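Local coordinates for protein fatty acid CoA ligase (Marinactinospora thermotolerans, PDB 6SQ8) that belongs to the ANL superfamily of AMP-binding enzymes and, as modelled, holds adenosine monophosphate and 1-ethanoyl-9H-pyrido[3,4-b]indole-3-carboxylic acid, at residues P451-E454 with H455-L459; A306-T309 with P310-A314. One frame throughout, in Å; residues are numbered along the deposited sequence.

Contact 1: P451-E454 with H455-L459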
ATOM      1  N   PRO A 451      32.619  -1.312   3.968  1.00 33.35           N
ATOM      2  CA  PRO A 451      32.721  -1.393   5.417  1.00 31.19           C
ATOM      3  C   PRO A 451      33.118  -2.798   5.873  1.00 30.76           C
ATOM      4  O   PRO A 451      32.960  -3.769   5.141  1.00 32.84           O
ATOM      5  CB  PRO A 451      31.304  -1.064   5.884  1.00 30.17           C
ATOM      6  CG  PRO A 451      30.441  -1.553   4.759  1.00 31.69           C
ATOM      7  CD  PRO A 451      31.225  -1.183   3.527  1.00 31.83           C
ATOM      8  N   ASP A 452      33.631  -2.865   7.092  1.00 31.53           N
ATOM      9  CA  ASP A 452      34.115  -4.070   7.683  1.00 33.47           C
ATOM     10  C   ASP A 452      32.936  -4.795   8.330  1.00 31.89           C
ATOM     11  O   ASP A 452      32.336  -4.282   9.280  1.00 29.45           O
ATOM     12  CB  ASP A 452      35.225  -3.745   8.695  1.00 36.22           C
ATOM     13  CG  ASP A 452      35.911  -4.950   9.321  1.00 38.56           C
ATOM     14  OD1 ASP A 452      35.452  -6.084   9.098  1.00 43.71           O
ATOM     15  OD2 ASP A 452      36.919  -4.753  10.020  1.00 42.60           O
ATOM     16  N   PRO A 453      32.600  -6.028   7.879  1.00 29.92           N
ATOM     17  CA  PRO A 453      31.538  -6.802   8.509  1.00 30.23           C
ATOM     18  C   PRO A 453      31.644  -6.787  10.040  1.00 31.12           C
ATOM     19  O   PRO A 453      30.638  -6.782  10.734  1.00 32.20           O
ATOM     20  CB  PRO A 453      31.793  -8.220   7.984  1.00 30.88           C
ATOM     21  CG  PRO A 453      32.411  -8.012   6.633  1.00 31.34           C
ATOM     22  CD  PRO A 453      33.236  -6.750   6.769  1.00 29.74           C
ATOM     23  N   GLU A 454      32.879  -6.795  10.540  1.00 29.66           N
ATOM     24  CA  GLU A 454      33.131  -6.879  11.945  1.00 34.76           C
ATOM     25  C   GLU A 454      32.734  -5.573  12.647  1.00 31.80           C
ATOM     26  O   GLU A 454      32.348  -5.623  13.811  1.00 27.58           O
ATOM     27  CB  GLU A 454      34.599  -7.238  12.219  1.00 37.60           C
ATOM     28  CG  GLU A 454      34.770  -8.069  13.484  1.00 41.43           C
ATOM     29  CD  GLU A 454      33.920  -9.335  13.496  1.00 46.18           C
ATOM     30  OE1 GLU A 454      33.946 -10.066  12.470  1.00 44.88           O
ATOM     31  OE2 GLU A 454      33.199  -9.562  14.509  1.00 46.35           O
ATOM     32  N   HIS A 455      32.862  -4.422  11.967  1.00 31.35           N
ATOM     33  CA  HIS A 455      32.412  -3.145  12.538  1.00 31.76           C
ATOM     34  C   HIS A 455      30.893  -3.182  12.739  1.00 32.04           C
ATOM     35  O   HIS A 455      30.372  -2.721  13.751  1.00 35.13           O
ATOM     36  CB  HIS A 455      32.788  -1.949  11.656  1.00 34.25           C
ATOM     37  CG  HIS A 455      34.238  -1.577  11.652  1.00 35.29           C
ATOM     38  ND1 HIS A 455      35.174  -2.132  12.510  1.00 34.41           N
ATOM     39  CD2 HIS A 455      34.910  -0.688  10.892  1.00 32.32           C
ATOM     40  CE1 HIS A 455      36.349  -1.591  12.279  1.00 32.60           C
ATOM     41  NE2 HIS A 455      36.212  -0.724  11.281  1.00 32.53           N
ATOM     42  N   LEU A 456      30.199  -3.768  11.763  1.00 30.61           N
ATOM     43  CA  LEU A 456      28.754  -3.888  11.785  1.00 27.80           C
ATOM     44  C   LEU A 456      28.331  -4.845  12.908  1.00 26.68           C
ATOM     45  O   LEU A 456      27.425  -4.535  13.677  1.00 29.30           O
ATOM     46  CB  LEU A 456      28.265  -4.369  10.413  1.00 26.78           C
ATOM     47  CG  LEU A 456      28.652  -3.502   9.215  1.00 24.98           C
ATOM     48  CD1 LEU A 456      28.009  -4.022   7.957  1.00 26.35           C
ATOM     49  CD2 LEU A 456      28.275  -2.057   9.409  1.00 24.69           C
ATOM     50  N   ARG A 457      28.994  -6.004  13.020  1.00 25.40           N
ATOM     51  CA  ARG A 457      28.711  -6.916  14.102  1.00 24.83           C
ATOM     52  C   ARG A 457      28.900  -6.184  15.431  1.00 24.17           C
ATOM     53  O   ARG A 457      28.098  -6.320  16.332  1.00 24.12           O
ATOM     54  CB  ARG A 457      29.578  -8.166  13.997  1.00 28.47           C
ATOM     55  CG  ARG A 457      29.124  -9.126  12.902  1.00 34.02           C
ATOM     56  CD  ARG A 457      29.854 -10.460  12.917  1.00 40.10           C
ATOM     57  NE  ARG A 457      30.824 -10.562  11.827  1.00 48.52           N
ATOM     58  CZ  ARG A 457      30.651 -11.259  10.690  1.00 57.96           C
ATOM     59  NH1 ARG A 457      29.617 -12.080  10.531  1.00 55.08           N
ATOM     60  NH2 ARG A 457      31.521 -11.122   9.699  1.00 60.75           N
ATOM     61  N   ALA A 458      29.964  -5.387  15.527  1.00 26.12           N
ATOM     62  CA  ALA A 458      30.373  -4.724  16.768  1.00 25.64           C
ATOM     63  C   ALA A 458      29.360  -3.649  17.154  1.00 26.69           C
ATOM     64  O   ALA A 458      29.086  -3.422  18.346  1.00 30.05           O
ATOM     65  CB  ALA A 458      31.747  -4.136  16.596  1.00 24.64           C
ATOM     66  N   LEU A 459      28.803  -3.000  16.130  1.00 26.17           N
ATOM     67  CA  LEU A 459      27.806  -1.968  16.294  1.00 24.49           C
ATOM     68  C   LEU A 459      26.520  -2.581  16.863  1.00 23.68           C
ATOM     69  O   LEU A 459      25.911  -2.043  17.803  1.00 22.16           O
ATOM     70  CB  LEU A 459      27.594  -1.331  14.919  1.00 24.79           C
ATOM     71  CG  LEU A 459      26.886   0.020  14.893  1.00 25.67           C
ATOM     72  CD1 LEU A 459      27.518   1.037  15.840  1.00 24.05           C
ATOM     73  CD2 LEU A 459      26.914   0.572  13.463  1.00 26.77           C
TER
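Glu454 and Arg457 form the charged pair here, one turn apart on the helix that starts at Pro453. Arg457 NE gives its N-H to Glu454 OE1 at 3.2 Å, reaching that oxygen from above the carboxylate plane, while the carboxylate and guanidinium planes lie only 18° apart. The bend at chi2 of Glu454 brings its carboxylate round to the arginine, and Pro453 CB lies beside the same guanidinium, approaching it obliquely. Among the carbon contacts, Asp452 CB sits over one face of the His455 ring, 3.9 Å from its centroid and offset toward the rim, as a CH-pi contact; Leu456 takes the inner side, against Leu416 and Phe475. The backbone bonds are helical: Arg457 N to Pro453 O and Ala458 N to Glu454 O, both 2.9 Å, whereas His455 N and Leu456 N bind Asp452 O weakly. Capping comes from Asp452: chi1 of -175° carries OD1 to Glu454 N, 3.0 Å away, which meets it from above the carboxylate plane. An aspartate N-cap followed by proline is a classic start to a helix, here helix 453-463, which links strands 438-445 and 472-475 as a beta-alpha-beta unit of the C-terminal domain.

Contact 2: A306-T309 with P310-A314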
ATOM      1  N   ALA A 306      -2.177   4.140  11.029  1.00 20.23           N
ATOM      2  CA  ALA A 306      -1.451   5.222  11.706  1.00 20.74           C
ATOM      3  C   ALA A 306      -0.679   6.079  10.704  1.00 19.58           C
ATOM      4  O   ALA A 306      -0.449   5.678   9.568  1.00 17.39           O
ATOM      5  CB  ALA A 306      -0.513   4.641  12.719  1.00 22.36           C
ATOM      6  N   ALA A 307      -0.320   7.284  11.159  1.00 18.97           N
ATOM      7  CA  ALA A 307       0.497   8.184  10.378  1.00 19.46           C
ATOM      8  C   ALA A 307       1.496   8.916  11.280  1.00 18.85           C
ATOM      9  O   ALA A 307       1.253   9.147  12.443  1.00 19.47           O
ATOM     10  CB  ALA A 307      -0.366   9.144   9.600  1.00 19.97           C
ATOM     11  N   LEU A 308       2.645   9.240  10.690  1.00 18.81           N
ATOM     12  CA  LEU A 308       3.715   9.989  11.307  1.00 19.14           C
ATOM     13  C   LEU A 308       3.783  11.339  10.589  1.00 19.07           C
ATOM     14  O   LEU A 308       4.020  11.368   9.377  1.00 17.36           O
ATOM     15  CB  LEU A 308       5.012   9.186  11.157  1.00 18.76           C
ATOM     16  CG  LEU A 308       6.205   9.655  11.984  1.00 19.45           C
ATOM     17  CD1 LEU A 308       6.034   9.332  13.454  1.00 19.88           C
ATOM     18  CD2 LEU A 308       7.492   9.023  11.481  1.00 20.18           C
ATOM     19  N   THR A 309       3.545  12.425  11.343  1.00 20.36           N
ATOM     20  CA  THR A 309       3.388  13.769  10.776  1.00 22.31           C
ATOM     21  C   THR A 309       4.756  14.363  10.441  1.00 24.20           C
ATOM     22  O   THR A 309       5.794  13.859  10.865  1.00 24.29           O
ATOM     23  CB  THR A 309       2.685  14.725  11.749  1.00 23.71           C
ATOM     24  OG1 THR A 309       3.593  15.042  12.818  1.00 23.29           O
ATOM     25  CG2 THR A 309       1.382  14.150  12.278  1.00 23.53           C
ATOM     26  N   PRO A 310       4.811  15.467   9.666  1.00 24.81           N
ATOM     27  CA  PRO A 310       6.084  16.145   9.416  1.00 24.15           C
ATOM     28  C   PRO A 310       6.770  16.653  10.694  1.00 24.87           C
ATOM     29  O   PRO A 310       7.985  16.667  10.769  1.00 23.66           O
ATOM     30  CB  PRO A 310       5.704  17.303   8.491  1.00 23.87           C
ATOM     31  CG  PRO A 310       4.394  16.852   7.865  1.00 24.68           C
ATOM     32  CD  PRO A 310       3.683  16.065   8.937  1.00 24.16           C
ATOM     33  N   ASP A 311       5.991  17.044  11.700  1.00 26.99           N
ATOM     34  CA  ASP A 311       6.580  17.512  12.964  1.00 26.47           C
ATOM     35  C   ASP A 311       7.093  16.308  13.761  1.00 27.25           C
ATOM     36  O   ASP A 311       8.091  16.443  14.455  1.00 29.00           O
ATOM     37  CB  ASP A 311       5.601  18.316  13.817  1.00 28.52           C
ATOM     38  CG  ASP A 311       5.183  19.662  13.263  1.00 30.34           C
ATOM     39  OD1 ASP A 311       5.813  20.147  12.297  1.00 29.50           O
ATOM     40  OD2 ASP A 311       4.220  20.216  13.829  1.00 36.65           O
ATOM     41  N   ASP A 312       6.416  15.151  13.669  1.00 28.00           N
ATOM     42  CA  ASP A 312       6.894  13.911  14.287  1.00 29.53           C
ATOM     43  C   ASP A 312       8.276  13.538  13.725  1.00 29.04           C
ATOM     44  O   ASP A 312       9.107  13.022  14.453  1.00 31.36           O
ATOM     45  CB  ASP A 312       5.940  12.728  14.057  1.00 32.02           C
ATOM     46  CG  ASP A 312       4.567  12.827  14.709  1.00 31.59           C
ATOM     47  OD1 ASP A 312       4.485  13.432  15.788  1.00 31.11           O
ATOM     48  OD2 ASP A 312       3.603  12.247  14.138  1.00 29.54           O
ATOM     49  N   HIS A 313       8.503  13.787  12.426  1.00 26.77           N
ATOM     50  CA  HIS A 313       9.749  13.436  11.714  1.00 25.73           C
ATOM     51  C   HIS A 313      10.942  14.291  12.179  1.00 27.26           C
ATOM     52  O   HIS A 313      12.081  14.069  11.763  1.00 30.46           O
ATOM     53  CB  HIS A 313       9.579  13.633  10.202  1.00 25.60           C
ATOM     54  CG  HIS A 313       8.994  12.487   9.453  1.00 24.04           C
ATOM     55  ND1 HIS A 313       7.642  12.284   9.362  1.00 22.93           N
ATOM     56  CD2 HIS A 313       9.581  11.520   8.715  1.00 23.25           C
ATOM     57  CE1 HIS A 313       7.422  11.220   8.618  1.00 22.51           C
ATOM     58  NE2 HIS A 313       8.586  10.733   8.214  1.00 22.30           N
ATOM     59  N   ALA A 314      10.681  15.312  13.002  1.00 27.46           N
ATOM     60  CA  ALA A 314      11.705  16.205  13.492  1.00 27.97           C
ATOM     61  C   ALA A 314      12.160  15.769  14.892  1.00 28.92           C
ATOM     62  O   ALA A 314      12.851  16.515  15.554  1.00 30.88           O
ATOM     63  CB  ALA A 314      11.179  17.621  13.490  1.00 26.75           C
TER
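Asp312 reaches back across the turn to Thr309 and Leu308, and its side chain can be traced outward. Asp312 CB packs against Leu308 CD1 at 3.5 Å. Asp312 CG lies against Thr309 OG1. Asp312 OD2 accepts from Thr309 N at 2.8 Å; the bond is nearly straight (171°) and arrives on the anti side of the carboxylate, tilted 33° out of its plane. OD1 receives a weak hydrogen bond from His389. Thr309 returns the favour: chi1 of 72° tucks Thr309 OG1 back over its own backbone, where it accepts from Asp312 N at 3.0 Å, so side chain and backbone are tied in both directions. Thr309 O is gripped twice by His313, by N at 3.1 Å and by ND1 at 2.9 Å, from opposite faces of the carbonyl plane. The bond at ND1 and another from NE2 to Tyr272 OH fix the rotation of the His313 ring, while Leu308 CD2 packs over one face, 3.8 Å from the centroid of that ring. The turn leads off the end of strand 303-308, which pairs with strand 293-299 through backbone bonds such as Leu308 with Gln295, and settles against helix 279-289, where His313 touches Val282 and Arg286 bonds to Pro310 O.

How the contacts relate
Contact 2 comes first along the chain, in the large N-terminal part, and contact 1 follows more than 130 residues later, in the small C-terminal domain. Their centres are about 31 Å apart and their nearest atoms about 20 Å, so they do not touch, and they share no helix or strand. Both mark a change of structure: at 306-314 a strand gives way to a short 3-10 turn, while at 451-459 a loop gives way to a helix. Contact 2 is the inner one, the side chain of Leu308 being about 8 Å from the bound AMP; contact 1 lies on the surface, its centre about 33 Å from that of the chain. In ANL enzymes generally, the C-terminal domain can turn relative to the rest.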